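Local coordinates for DUF3298 domain-containing protein (Pseudomonas aeruginosa, PDB 4E72) that is of unknown function but carries a DUF3298 domain and, with a likely signal sequence on its precursor, is probably exported as a lipoprotein, at residues F145-Q148 with A149-A152; L131-Q134 with D135-V138; P21-G25 with E26-L30; L151-K154 with A155-A159. One frame throughout, in Å; residues are numbered along the deposited sequence. Where two conformers were deposited one is given.

Interaction 1 (F145-Q148 with A149-A152); sequences FWKQ and AELA
Ala-149 N donates to Phe-145 O at 3.0 Å and Glu-150 N to Trp-146 O at 2.9 Å, two i to i+4 bonds of the alpha helix 142-159. Ala-152 N continues the pattern on Gln-148 O at 3.1 Å, whereas the bond from Leu-151 N to Lys-147 O is stretched and weak. On the outer side, Glu-150 and Lys-147 run side by side in the same direction without forming an ion pair: Lys-147 NZ stays 6.1 Å from Glu-150 OE1, so any attraction is at a distance. Gln-148 folds back at chi2, and its OE1, which takes a weak bond from Arg-212, lies alongside Leu-151 CD2. The inner side is mostly aromatic and aliphatic. Phe-145 CD2 sits over the middle of one face of the Trp-146 indole, and the edge of the phenyl ring is turned to that indole. Trp-146 NE1 is satisfied by Glu-142. Ala-149 is buried, its methyl touching Ile-208 and Leu-189 of the three-stranded antiparallel sheet. Trp-146 has CG beside its backbone N (chi1 -66°), and chi2 near 105° turns one edge of the indole toward the next turn, where CE3 meets Ala-149 CB at 3.6 Å, obliquely.

Interaction 2 (L131-Q134 with D135-V138); sequences LSLQ and DMLV
The carboxylate of Asp-135 is the flat group here, and it turns its OD2 back to Ser-132. This OD2 is gripped twice: Ser-132 N donates to it at 3.1 Å along an almost straight line (177°), arriving on the anti side and 29° out of the carboxylate plane, while Ser-132 OG gives a weak bond at 2.8 Å. The other half of the exchange runs from Asp-135 N to Ser-132 OG, 3.3 Å and weak. With chi1 at 58°, OG stands between the backbone N and carbonyl carbon of its own residue, where it can serve both the backbone N-H and the carboxylate of Asp-135. Lys-129 makes a long, weak ion pair with OD1, so the carboxylate probably feels positive charge on that side.

The carboxamide of Gln-134 is held through water 1, which accepts from its NE2 and donates to Gln-134 O and Leu-137 O, tying the end of the turn together. On the buried side the selenomethionine Met-136 stretches back, its CE touching the backbone oxygen Leu-131 O at 3.3 Å and its CG lying 4.1 Å from Leu-131 CB. Leu-133 crosses Leu-137 at an angle, CG to CD1 3.8 Å. Met-136 N bonds to Leu-133 O at 3.0 Å, the donor standing well above the carbonyl plane. The whole is a short, weakly bonded helical turn started by a capping box, with Ser-132 as N-cap and Asp-135 closing the reciprocal bond.

Interaction 3 (P21-G25 with E26-L30); sequences PGCQG and EQCPL
Cys-23 and Cys-28 meet through their side chains: Cys-23 CB lies 3.4 Å from Cys-28 SG, and Cys-23 SG is 3.6 Å from Cys-28 CB. The two sulfurs, Cys-23 SG and Cys-28 SG, are 3.9 Å apart, too far for a disulfide, so in this conformer each sulfur packs against the other's CB. Cys-23 was modelled in two conformers, and what is said of its sulfur holds for this one. Both sulfurs are anti to their backbone N (chi1 -164° for Cys-23, 174° for Cys-28), which swings the two groups past each other between the two arms of the loop. Cys-23 SG also reaches Pro-29 CD at 4.3 Å.

What sets the cysteines opposite each other is the chain reversal between them. Gly-25 O accepts a weak bond from Cys-28 N at 3.4 Å, with Glu-26 and Gln-27 at the corners and their side chains leading outward. Gly-25, with phi 139°, takes backbone angles that suit glycine. Farther out, Cys-28 is buried against Leu-19 and Lys-20, and backbone bonds join Gln-27 to Gly-82 and Pro-29 to Lys-20. The arrangement is a type I beta turn, from Gly-25 to Cys-28, within the loop connecting the antiparallel strands 12-19 and 30-37.

Interaction 4 (L151-K154 with A155-A159); sequences LAHK and AWLLA
His-153 carries Leu-157 over one face of its imidazole, one turn further along the helix. Leu-157 CG lies 4.2 Å from the ring centroid of His-153 and 20° off the normal, a CH-pi contact displaced toward the rim, and Leu-157 CD1 continues it to His-153 CE1 at 3.7 Å. The imidazole gets there because CG is anti to the backbone N (chi1 -176°), which sends the ring outward and a little forward, toward the next turn. Trp-156 adopts the same first torsion, and the two rings come out nearly parallel, their planes 19° apart. They are slid so far past each other, with 6.0 Å between the centroid of the His-153 ring and that of the six-membered ring of Trp-156, that they barely overlap; the nearest approach is 4.2 Å, between His-153 CD2 and Trp-156 CE3.

Beneath these rings the helix is regularly bonded. Leu-157 N donates to His-153 O at 2.8 Å, Trp-156 N to Ala-152 O at 3.0 Å and Ala-155 N to Leu-151 O, also at 3.0 Å, while the bond from Leu-158 N to Lys-154 O is the straightest of the four. Phe-174 meets the imidazole with its ring inclined to it, and Leu-206 of strand 205-208 touches both His-153 and Trp-156. On the far side Leu-151, Lys-154 and Leu-158 are exposed. Within this part of the helix the imidazole is thus held by dispersion and CH-pi contact with carbon, and neither of its nitrogens is hydrogen-bonded across the two segments.

In the fold
Interactions 1 and 4 are successive parts of helix 142-159, sharing Leu-151 and Ala-152, with their centres 10 Å apart; both turn a face to strand 205-208. Interaction 2 precedes them in the chain and touches interaction 1 directly: Trp-146 CZ2 meets Leu-133 CD2 at 3.6 Å, and Phe-145 CD1 meets Leu-137 CD2 at 3.9 Å, so the capped turn packs on the start of the long helix. It does not reach interaction 4, whose nearest atoms are about 13 Å off. Interaction 3 stands apart, across the centre of the chain from the others, its centre about 45 to 47 Å from theirs, in a loop of the six-stranded sheet.

Interaction 1 (F145-Q148 with A149-A152)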
ATOM      1  N   PHE A 145      -9.326   0.372  18.217  1.00 33.25           N
ATOM      2  CA  PHE A 145      -8.351  -0.123  17.232  1.00 32.20           C
ATOM      3  C   PHE A 145      -7.022   0.661  17.305  1.00 36.32           C
ATOM      4  O   PHE A 145      -5.946   0.051  17.341  1.00 34.81           O
ATOM      5  CB  PHE A 145      -8.920  -0.049  15.807  1.00 33.28           C
ATOM      6  CG  PHE A 145      -7.957  -0.480  14.719  1.00 34.54           C
ATOM      7  CD1 PHE A 145      -7.768  -1.828  14.428  1.00 35.41           C
ATOM      8  CD2 PHE A 145      -7.267   0.469  13.960  1.00 35.93           C
ATOM      9  CE1 PHE A 145      -6.918  -2.221  13.401  1.00 35.50           C
ATOM     10  CE2 PHE A 145      -6.406   0.074  12.947  1.00 38.43           C
ATOM     11  CZ  PHE A 145      -6.223  -1.272  12.683  1.00 36.42           C
ATOM     12  N   TRP A 146      -7.093   1.998  17.363  1.00 33.82           N
ATOM     13  CA  TRP A 146      -5.863   2.781  17.380  1.00 33.82           C
ATOM     14  C   TRP A 146      -5.168   2.670  18.738  1.00 40.35           C
ATOM     15  O   TRP A 146      -3.948   2.825  18.785  1.00 40.62           O
ATOM     16  CB  TRP A 146      -6.080   4.228  16.915  1.00 30.94           C
ATOM     17  CG  TRP A 146      -6.483   4.289  15.468  1.00 30.35           C
ATOM     18  CD1 TRP A 146      -7.732   4.533  14.979  1.00 33.58           C
ATOM     19  CD2 TRP A 146      -5.658   3.975  14.326  1.00 28.26           C
ATOM     20  NE1 TRP A 146      -7.727   4.456  13.606  1.00 32.00           N
ATOM     21  CE2 TRP A 146      -6.475   4.083  13.180  1.00 31.52           C
ATOM     22  CE3 TRP A 146      -4.305   3.632  14.160  1.00 27.71           C
ATOM     23  CZ2 TRP A 146      -5.980   3.870  11.888  1.00 29.25           C
ATOM     24  CZ3 TRP A 146      -3.830   3.375  12.890  1.00 27.87           C
ATOM     25  CH2 TRP A 146      -4.659   3.501  11.766  1.00 28.21           C
ATOM     26  N   LYS A 147      -5.906   2.285  19.803  1.00 37.80           N
ATOM     27  CA  LYS A 147      -5.308   2.017  21.117  1.00 38.86           C
ATOM     28  C   LYS A 147      -4.433   0.776  21.037  1.00 41.76           C
ATOM     29  O   LYS A 147      -3.351   0.785  21.613  1.00 43.35           O
ATOM     30  CB  LYS A 147      -6.367   1.856  22.223  1.00 43.80           C
ATOM     31  CG  LYS A 147      -7.057   3.168  22.597  1.00 63.94           C
ATOM     32  CD  LYS A 147      -6.259   4.051  23.553  1.00 77.25           C
ATOM     33  CE  LYS A 147      -7.075   5.236  24.036  1.00 92.72           C
ATOM     34  NZ  LYS A 147      -8.192   4.840  24.949  1.00 95.57           N
ATOM     35  N   GLN A 148      -4.863  -0.262  20.270  1.00 36.15           N
ATOM     36  CA  GLN A 148      -4.088  -1.492  20.034  1.00 35.24           C
ATOM     37  C   GLN A 148      -2.918  -1.230  19.095  1.00 38.19           C
ATOM     38  O   GLN A 148      -1.874  -1.869  19.218  1.00 39.18           O
ATOM     39  CB  GLN A 148      -4.968  -2.630  19.480  1.00 36.57           C
ATOM     40  CG  GLN A 148      -6.114  -3.055  20.416  1.00 47.19           C
ATOM     41  CD  GLN A 148      -5.657  -3.321  21.829  1.00 59.39           C
ATOM     42  OE1 GLN A 148      -4.826  -4.195  22.075  1.00 54.71           O
ATOM     43  NE2 GLN A 148      -6.152  -2.534  22.780  1.00 49.80           N
ATOM     44  N   ALA A 149      -3.090  -0.285  18.165  1.00 35.06           N
ATOM     45  CA  ALA A 149      -2.064   0.166  17.218  1.00 34.66           C
ATOM     46  C   ALA A 149      -0.925   0.831  17.990  1.00 41.66           C
ATOM     47  O   ALA A 149       0.235   0.614  17.655  1.00 39.82           O
ATOM     48  CB  ALA A 149      -2.673   1.140  16.219  1.00 34.07           C
ATOM     49  N   GLU A 150      -1.273   1.616  19.054  1.00 41.70           N
ATOM     50  CA  GLU A 150      -0.335   2.286  19.973  1.00 42.63           C
ATOM     51  C   GLU A 150       0.561   1.231  20.667  1.00 45.45           C
ATOM     52  O   GLU A 150       1.759   1.444  20.825  1.00 45.36           O
ATOM     53  CB  GLU A 150      -1.110   3.098  21.033  1.00 45.08           C
ATOM     54  CG  GLU A 150      -1.611   4.457  20.582  1.00 59.75           C
ATOM     55  CD  GLU A 150      -2.736   5.102  21.379  1.00 86.51           C
ATOM     56  OE1 GLU A 150      -2.586   5.271  22.611  1.00 73.29           O
ATOM     57  OE2 GLU A 150      -3.743   5.506  20.750  1.00 82.63           O
ATOM     58  N   LEU A 151      -0.033   0.101  21.072  1.00 40.14           N
ATOM     59  CA  LEU A 151       0.680  -1.004  21.720  1.00 40.51           C
ATOM     60  C   LEU A 151       1.655  -1.652  20.713  1.00 41.39           C
ATOM     61  O   LEU A 151       2.814  -1.906  21.065  1.00 41.87           O
ATOM     62  CB  LEU A 151      -0.334  -2.029  22.297  1.00 41.23           C
ATOM     63  CG  LEU A 151       0.217  -3.330  22.923  1.00 45.73           C
ATOM     64  CD1 LEU A 151       1.145  -3.058  24.121  1.00 46.58           C
ATOM     65  CD2 LEU A 151      -0.921  -4.266  23.288  1.00 45.08           C
ATOM     66  N   ALA A 152       1.196  -1.858  19.454  1.00 34.43           N
ATOM     67  CA  ALA A 152       1.998  -2.390  18.343  1.00 32.90           C
ATOM     68  C   ALA A 152       3.165  -1.434  17.989  1.00 34.64           C
ATOM     69  O   ALA A 152       4.221  -1.888  17.548  1.00 33.89           O
ATOM     70  CB  ALA A 152       1.114  -2.621  17.128  1.00 32.80           C
TER

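Interaction 2 (L131-Q134 with D135-V138)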
ATOM      1  N   LEU A 131     -12.512  -3.473   1.165  1.00 37.49           N
ATOM      2  CA  LEU A 131     -12.825  -3.123   2.551  1.00 37.34           C
ATOM      3  C   LEU A 131     -12.004  -1.922   3.027  1.00 40.73           C
ATOM      4  O   LEU A 131     -10.775  -1.900   2.902  1.00 41.23           O
ATOM      5  CB  LEU A 131     -12.579  -4.304   3.494  1.00 37.67           C
ATOM      6  CG  LEU A 131     -13.186  -5.655   3.107  1.00 43.30           C
ATOM      7  CD1 LEU A 131     -12.559  -6.762   3.908  1.00 43.34           C
ATOM      8  CD2 LEU A 131     -14.718  -5.661   3.257  1.00 44.95           C
ATOM      9  N   SER A 132     -12.701  -0.910   3.535  1.00 35.83           N
ATOM     10  CA  SER A 132     -12.125   0.274   4.173  1.00 34.14           C
ATOM     11  C   SER A 132     -11.901  -0.097   5.659  1.00 40.03           C
ATOM     12  O   SER A 132     -12.372  -1.167   6.104  1.00 39.27           O
ATOM     13  CB  SER A 132     -13.090   1.452   4.031  1.00 36.72           C
ATOM     14  OG  SER A 132     -14.343   1.116   4.615  1.00 40.25           O
ATOM     15  N   LEU A 133     -11.211   0.751   6.433  1.00 37.82           N
ATOM     16  CA  LEU A 133     -11.024   0.459   7.858  1.00 38.26           C
ATOM     17  C   LEU A 133     -12.379   0.344   8.538  1.00 43.23           C
ATOM     18  O   LEU A 133     -12.577  -0.561   9.350  1.00 43.39           O
ATOM     19  CB  LEU A 133     -10.137   1.497   8.586  1.00 37.66           C
ATOM     20  CG  LEU A 133      -9.825   1.208  10.092  1.00 41.40           C
ATOM     21  CD1 LEU A 133      -9.129  -0.173  10.303  1.00 39.65           C
ATOM     22  CD2 LEU A 133      -9.007   2.331  10.704  1.00 43.48           C
ATOM     23  N   GLN A 134     -13.324   1.216   8.145  1.00 40.32           N
ATOM     24  CA  GLN A 134     -14.692   1.254   8.665  1.00 41.54           C
ATOM     25  C   GLN A 134     -15.400  -0.102   8.445  1.00 46.08           C
ATOM     26  O   GLN A 134     -16.022  -0.623   9.372  1.00 46.38           O
ATOM     27  CB  GLN A 134     -15.490   2.421   8.018  1.00 43.60           C
ATOM     28  CG  GLN A 134     -16.930   2.590   8.540  1.00 62.17           C
ATOM     29  CD  GLN A 134     -16.977   3.093   9.969  1.00 94.41           C
ATOM     30  OE1 GLN A 134     -16.832   4.294  10.244  1.00 90.63           O
ATOM     31  NE2 GLN A 134     -17.165   2.178  10.918  1.00 90.90           N
ATOM     32  N   ASP A 135     -15.266  -0.684   7.244  1.00 42.50           N
ATOM     33  CA  ASP A 135     -15.860  -1.987   6.906  1.00 42.19           C
ATOM     34  C   ASP A 135     -15.222  -3.152   7.683  1.00 43.20           C
ATOM     35  O   ASP A 135     -15.850  -4.190   7.792  1.00 44.66           O
ATOM     36  CB  ASP A 135     -15.718  -2.273   5.402  1.00 44.16           C
ATOM     37  CG  ASP A 135     -16.392  -1.275   4.487  1.00 62.96           C
ATOM     38  OD1 ASP A 135     -17.512  -0.814   4.829  1.00 67.96           O
ATOM     39  OD2 ASP A 135     -15.812  -0.967   3.406  1.00 66.07           O
HETATM   40  N   MSE A 136     -14.005  -3.000   8.219  1.00 36.59           N
HETATM   41  CA  MSE A 136     -13.356  -4.097   8.949  1.00 36.07           C
HETATM   42  C   MSE A 136     -13.684  -4.113  10.442  1.00 39.23           C
HETATM   43  O   MSE A 136     -13.419  -5.118  11.109  1.00 38.87           O
HETATM   44  CB  MSE A 136     -11.831  -4.041   8.802  1.00 37.38           C
HETATM   45  CG  MSE A 136     -11.313  -4.118   7.370  1.00 44.76           C
HETATM   46 SE   MSE A 136      -9.431  -3.590   7.424  0.75 53.92          SE
HETATM   47  CE  MSE A 136      -9.142  -3.107   5.544  1.00 49.93           C
ATOM     48  N   LEU A 137     -14.229  -3.011  10.971  1.00 35.32           N
ATOM     49  CA  LEU A 137     -14.422  -2.878  12.409  1.00 35.59           C
ATOM     50  C   LEU A 137     -15.828  -3.034  12.902  1.00 40.11           C
ATOM     51  O   LEU A 137     -16.794  -2.799  12.178  1.00 39.95           O
ATOM     52  CB  LEU A 137     -13.892  -1.506  12.893  1.00 35.33           C
ATOM     53  CG  LEU A 137     -12.401  -1.216  12.648  1.00 38.14           C
ATOM     54  CD1 LEU A 137     -12.072   0.169  13.020  1.00 38.08           C
ATOM     55  CD2 LEU A 137     -11.488  -2.188  13.393  1.00 40.09           C
ATOM     56  N   VAL A 138     -15.924  -3.452  14.172  1.00 37.17           N
ATOM     57  CA  VAL A 138     -17.160  -3.521  14.941  1.00 37.75           C
ATOM     58  C   VAL A 138     -17.600  -2.039  15.118  1.00 41.31           C
ATOM     59  O   VAL A 138     -16.745  -1.185  15.400  1.00 38.11           O
ATOM     60  CB  VAL A 138     -16.955  -4.290  16.282  1.00 41.69           C
ATOM     61  CG1 VAL A 138     -18.123  -4.079  17.240  1.00 42.82           C
ATOM     62  CG2 VAL A 138     -16.724  -5.788  16.037  1.00 40.83           C
TER
HETATM   63  O   HOH W   1     -17.773  -0.480  11.310  1.00 37.46           O

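Interaction 3 (P21-G25 with E26-L30)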
ATOM      1  N   PRO A  21      10.262   8.850 -26.195  1.00 36.71           N
ATOM      2  CA  PRO A  21      10.743   8.599 -27.571  1.00 37.94           C
ATOM      3  C   PRO A  21      11.764   9.646 -28.071  1.00 44.81           C
ATOM      4  O   PRO A  21      11.620  10.851 -27.815  1.00 42.95           O
ATOM      5  CB  PRO A  21       9.456   8.653 -28.413  1.00 39.39           C
ATOM      6  CG  PRO A  21       8.356   8.373 -27.437  1.00 42.04           C
ATOM      7  CD  PRO A  21       8.799   9.033 -26.159  1.00 36.90           C
ATOM      8  N   GLY A  22      12.788   9.144 -28.771  1.00 45.23           N
ATOM      9  CA  GLY A  22      13.842   9.914 -29.440  1.00 47.11           C
ATOM     10  C   GLY A  22      14.951  10.441 -28.561  1.00 53.94           C
ATOM     11  O   GLY A  22      15.870  11.109 -29.053  1.00 55.32           O
ATOM     12  N   CYS A  23      14.870  10.133 -27.258  1.00 51.35           N
ATOM     13  CA  CYS A  23      15.837  10.582 -26.271  0.50 51.37           C
ATOM     14  C   CYS A  23      16.917   9.511 -26.091  1.00 56.18           C
ATOM     15  O   CYS A  23      16.599   8.327 -25.919  1.00 53.36           O
ATOM     16  CB  CYS A  23      15.136  10.921 -24.957  0.50 50.44           C
ATOM     17  SG  CYS A  23      16.125  11.913 -23.812  0.50 54.04           S
ATOM     18  N   GLN A  24      18.188   9.933 -26.180  1.00 58.03           N
ATOM     19  CA  GLN A  24      19.361   9.082 -26.045  1.00 59.45           C
ATOM     20  C   GLN A  24      20.165   9.543 -24.841  1.00 65.82           C
ATOM     21  O   GLN A  24      20.566  10.711 -24.784  1.00 67.06           O
ATOM     22  CB  GLN A  24      20.204   9.134 -27.337  1.00 61.98           C
ATOM     23  N   GLY A  25      20.362   8.645 -23.880  1.00 62.49           N
ATOM     24  CA  GLY A  25      21.139   8.949 -22.684  1.00 61.87           C
ATOM     25  C   GLY A  25      20.590   8.416 -21.384  1.00 63.53           C
ATOM     26  O   GLY A  25      19.463   7.914 -21.325  1.00 64.04           O
ATOM     27  N   GLU A  26      21.392   8.551 -20.323  1.00 57.70           N
ATOM     28  CA  GLU A  26      21.074   8.085 -18.971  1.00 55.67           C
ATOM     29  C   GLU A  26      19.988   8.976 -18.313  1.00 57.18           C
ATOM     30  O   GLU A  26      19.290   8.525 -17.388  1.00 57.15           O
ATOM     31  CB  GLU A  26      22.367   8.020 -18.101  1.00 57.27           C
ATOM     32  CG  GLU A  26      23.238   9.274 -18.107  1.00 65.03           C
ATOM     33  CD  GLU A  26      24.604   9.191 -17.440  1.00 88.43           C
ATOM     34  OE1 GLU A  26      24.706   8.629 -16.324  1.00 73.74           O
ATOM     35  OE2 GLU A  26      25.567   9.755 -18.013  1.00 82.94           O
ATOM     36  N   GLN A  27      19.837  10.222 -18.818  1.00 51.29           N
ATOM     37  CA  GLN A  27      18.900  11.243 -18.347  1.00 49.59           C
ATOM     38  C   GLN A  27      17.543  11.187 -19.082  1.00 51.69           C
ATOM     39  O   GLN A  27      16.739  12.113 -18.931  1.00 50.42           O
ATOM     40  CB  GLN A  27      19.530  12.643 -18.525  1.00 51.89           C
ATOM     41  CG  GLN A  27      20.625  12.987 -17.516  1.00 70.99           C
ATOM     42  CD  GLN A  27      20.048  13.489 -16.220  1.00 87.59           C
ATOM     43  OE1 GLN A  27      19.775  12.717 -15.287  1.00 80.87           O
ATOM     44  NE2 GLN A  27      19.833  14.796 -16.142  1.00 80.41           N
ATOM     45  N   CYS A  28      17.288  10.127 -19.879  1.00 48.29           N
ATOM     46  CA  CYS A  28      16.031   9.976 -20.628  1.00 47.78           C
ATOM     47  C   CYS A  28      14.868   9.632 -19.676  1.00 43.65           C
ATOM     48  O   CYS A  28      14.934   8.606 -18.997  1.00 42.04           O
ATOM     49  CB  CYS A  28      16.163   8.933 -21.736  1.00 50.72           C
ATOM     50  SG  CYS A  28      14.602   8.561 -22.593  1.00 56.30           S
ATOM     51  N   PRO A  29      13.793  10.472 -19.632  1.00 35.81           N
ATOM     52  CA  PRO A  29      12.620  10.160 -18.773  1.00 32.70           C
ATOM     53  C   PRO A  29      12.055   8.767 -19.047  1.00 35.70           C
ATOM     54  O   PRO A  29      12.020   8.317 -20.198  1.00 36.19           O
ATOM     55  CB  PRO A  29      11.630  11.261 -19.138  1.00 33.38           C
ATOM     56  CG  PRO A  29      12.509  12.406 -19.569  1.00 37.07           C
ATOM     57  CD  PRO A  29      13.574  11.736 -20.372  1.00 34.78           C
ATOM     58  N   LEU A  30      11.659   8.081 -17.969  1.00 32.32           N
ATOM     59  CA  LEU A  30      11.250   6.675 -17.897  1.00 31.88           C
ATOM     60  C   LEU A  30       9.988   6.465 -17.066  1.00 32.65           C
ATOM     61  O   LEU A  30       9.864   7.027 -15.979  1.00 30.03           O
ATOM     62  CB  LEU A  30      12.446   5.942 -17.208  1.00 32.06           C
ATOM     63  CG  LEU A  30      12.422   4.435 -16.926  1.00 36.38           C
ATOM     64  CD1 LEU A  30      13.845   3.878 -16.992  1.00 36.17           C
ATOM     65  CD2 LEU A  30      11.884   4.141 -15.516  1.00 37.92           C
TER

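Interaction 4 (L151-K154 with A155-A159)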
ATOM      1  N   LEU A 151      -0.033   0.101  21.072  1.00 40.14           N
ATOM      2  CA  LEU A 151       0.680  -1.004  21.720  1.00 40.51           C
ATOM      3  C   LEU A 151       1.655  -1.652  20.713  1.00 41.39           C
ATOM      4  O   LEU A 151       2.814  -1.906  21.065  1.00 41.87           O
ATOM      5  CB  LEU A 151      -0.334  -2.029  22.297  1.00 41.23           C
ATOM      6  CG  LEU A 151       0.217  -3.330  22.923  1.00 45.73           C
ATOM      7  CD1 LEU A 151       1.145  -3.058  24.121  1.00 46.58           C
ATOM      8  CD2 LEU A 151      -0.921  -4.266  23.288  1.00 45.08           C
ATOM      9  N   ALA A 152       1.196  -1.858  19.454  1.00 34.43           N
ATOM     10  CA  ALA A 152       1.998  -2.390  18.343  1.00 32.90           C
ATOM     11  C   ALA A 152       3.165  -1.434  17.989  1.00 34.64           C
ATOM     12  O   ALA A 152       4.221  -1.888  17.548  1.00 33.89           O
ATOM     13  CB  ALA A 152       1.114  -2.621  17.128  1.00 32.80           C
ATOM     14  N   HIS A 153       2.974  -0.112  18.225  1.00 29.38           N
ATOM     15  CA  HIS A 153       4.011   0.887  18.054  1.00 28.11           C
ATOM     16  C   HIS A 153       5.101   0.657  19.104  1.00 32.95           C
ATOM     17  O   HIS A 153       6.295   0.658  18.768  1.00 31.70           O
ATOM     18  CB  HIS A 153       3.441   2.311  18.141  1.00 27.97           C
ATOM     19  CG  HIS A 153       4.462   3.390  17.870  1.00 31.41           C
ATOM     20  ND1 HIS A 153       4.845   4.289  18.852  1.00 33.58           N
ATOM     21  CD2 HIS A 153       5.179   3.647  16.749  1.00 32.66           C
ATOM     22  CE1 HIS A 153       5.753   5.073  18.296  1.00 32.69           C
ATOM     23  NE2 HIS A 153       5.991   4.725  17.036  1.00 32.46           N
ATOM     24  N   LYS A 154       4.683   0.444  20.371  1.00 31.41           N
ATOM     25  CA  LYS A 154       5.584   0.209  21.504  1.00 33.82           C
ATOM     26  C   LYS A 154       6.402  -1.067  21.273  1.00 38.30           C
ATOM     27  O   LYS A 154       7.618  -1.045  21.484  1.00 37.89           O
ATOM     28  CB  LYS A 154       4.815   0.154  22.833  1.00 38.72           C
ATOM     29  CG  LYS A 154       4.065   1.445  23.141  1.00 58.76           C
ATOM     30  CD  LYS A 154       4.684   2.248  24.271  1.00 75.06           C
ATOM     31  CE  LYS A 154       3.695   3.232  24.863  1.00 83.74           C
ATOM     32  NZ  LYS A 154       2.552   2.549  25.537  1.00 88.85           N
ATOM     33  N   ALA A 155       5.758  -2.127  20.732  1.00 35.99           N
ATOM     34  CA  ALA A 155       6.440  -3.373  20.392  1.00 37.42           C
ATOM     35  C   ALA A 155       7.463  -3.135  19.278  1.00 41.82           C
ATOM     36  O   ALA A 155       8.559  -3.665  19.364  1.00 44.27           O
ATOM     37  CB  ALA A 155       5.437  -4.437  19.981  1.00 37.78           C
ATOM     38  N   TRP A 156       7.119  -2.312  18.263  1.00 37.64           N
ATOM     39  CA  TRP A 156       7.984  -1.941  17.136  1.00 37.23           C
ATOM     40  C   TRP A 156       9.198  -1.135  17.625  1.00 42.77           C
ATOM     41  O   TRP A 156      10.304  -1.351  17.125  1.00 43.75           O
ATOM     42  CB  TRP A 156       7.201  -1.149  16.077  1.00 34.51           C
ATOM     43  CG  TRP A 156       8.035  -0.686  14.921  1.00 34.63           C
ATOM     44  CD1 TRP A 156       8.347  -1.394  13.800  1.00 36.79           C
ATOM     45  CD2 TRP A 156       8.677   0.595  14.778  1.00 34.17           C
ATOM     46  NE1 TRP A 156       9.170  -0.651  12.983  1.00 35.15           N
ATOM     47  CE2 TRP A 156       9.398   0.568  13.566  1.00 36.93           C
ATOM     48  CE3 TRP A 156       8.721   1.757  15.569  1.00 35.68           C
ATOM     49  CZ2 TRP A 156      10.154   1.660  13.119  1.00 36.67           C
ATOM     50  CZ3 TRP A 156       9.483   2.835  15.132  1.00 37.22           C
ATOM     51  CH2 TRP A 156      10.174   2.786  13.914  1.00 37.37           C
ATOM     52  N   LEU A 157       8.993  -0.206  18.588  1.00 38.51           N
ATOM     53  CA  LEU A 157      10.085   0.580  19.185  1.00 38.40           C
ATOM     54  C   LEU A 157      11.101  -0.345  19.890  1.00 43.14           C
ATOM     55  O   LEU A 157      12.311  -0.184  19.698  1.00 41.54           O
ATOM     56  CB  LEU A 157       9.554   1.622  20.194  1.00 38.30           C
ATOM     57  CG  LEU A 157       8.806   2.832  19.629  1.00 41.09           C
ATOM     58  CD1 LEU A 157       8.012   3.538  20.742  1.00 40.81           C
ATOM     59  CD2 LEU A 157       9.760   3.800  18.891  1.00 40.33           C
ATOM     60  N   LEU A 158      10.584  -1.294  20.725  1.00 40.20           N
ATOM     61  CA  LEU A 158      11.351  -2.289  21.484  1.00 40.28           C
ATOM     62  C   LEU A 158      12.135  -3.189  20.530  1.00 45.54           C
ATOM     63  O   LEU A 158      13.309  -3.442  20.776  1.00 46.65           O
ATOM     64  CB  LEU A 158      10.430  -3.129  22.419  1.00 40.05           C
ATOM     65  CG  LEU A 158      11.141  -4.119  23.377  1.00 46.19           C
ATOM     66  CD1 LEU A 158      12.057  -3.406  24.342  1.00 47.97           C
ATOM     67  CD2 LEU A 158      10.153  -4.919  24.181  1.00 49.63           C
ATOM     68  N   ALA A 159      11.511  -3.622  19.418  1.00 41.94           N
ATOM     69  CA  ALA A 159      12.162  -4.467  18.410  1.00 41.41           C
ATOM     70  C   ALA A 159      13.326  -3.728  17.718  1.00 47.43           C
ATOM     71  O   ALA A 159      14.298  -4.359  17.295  1.00 48.37           O
ATOM     72  CB  ALA A 159      11.136  -4.915  17.372  1.00 40.27           C
TER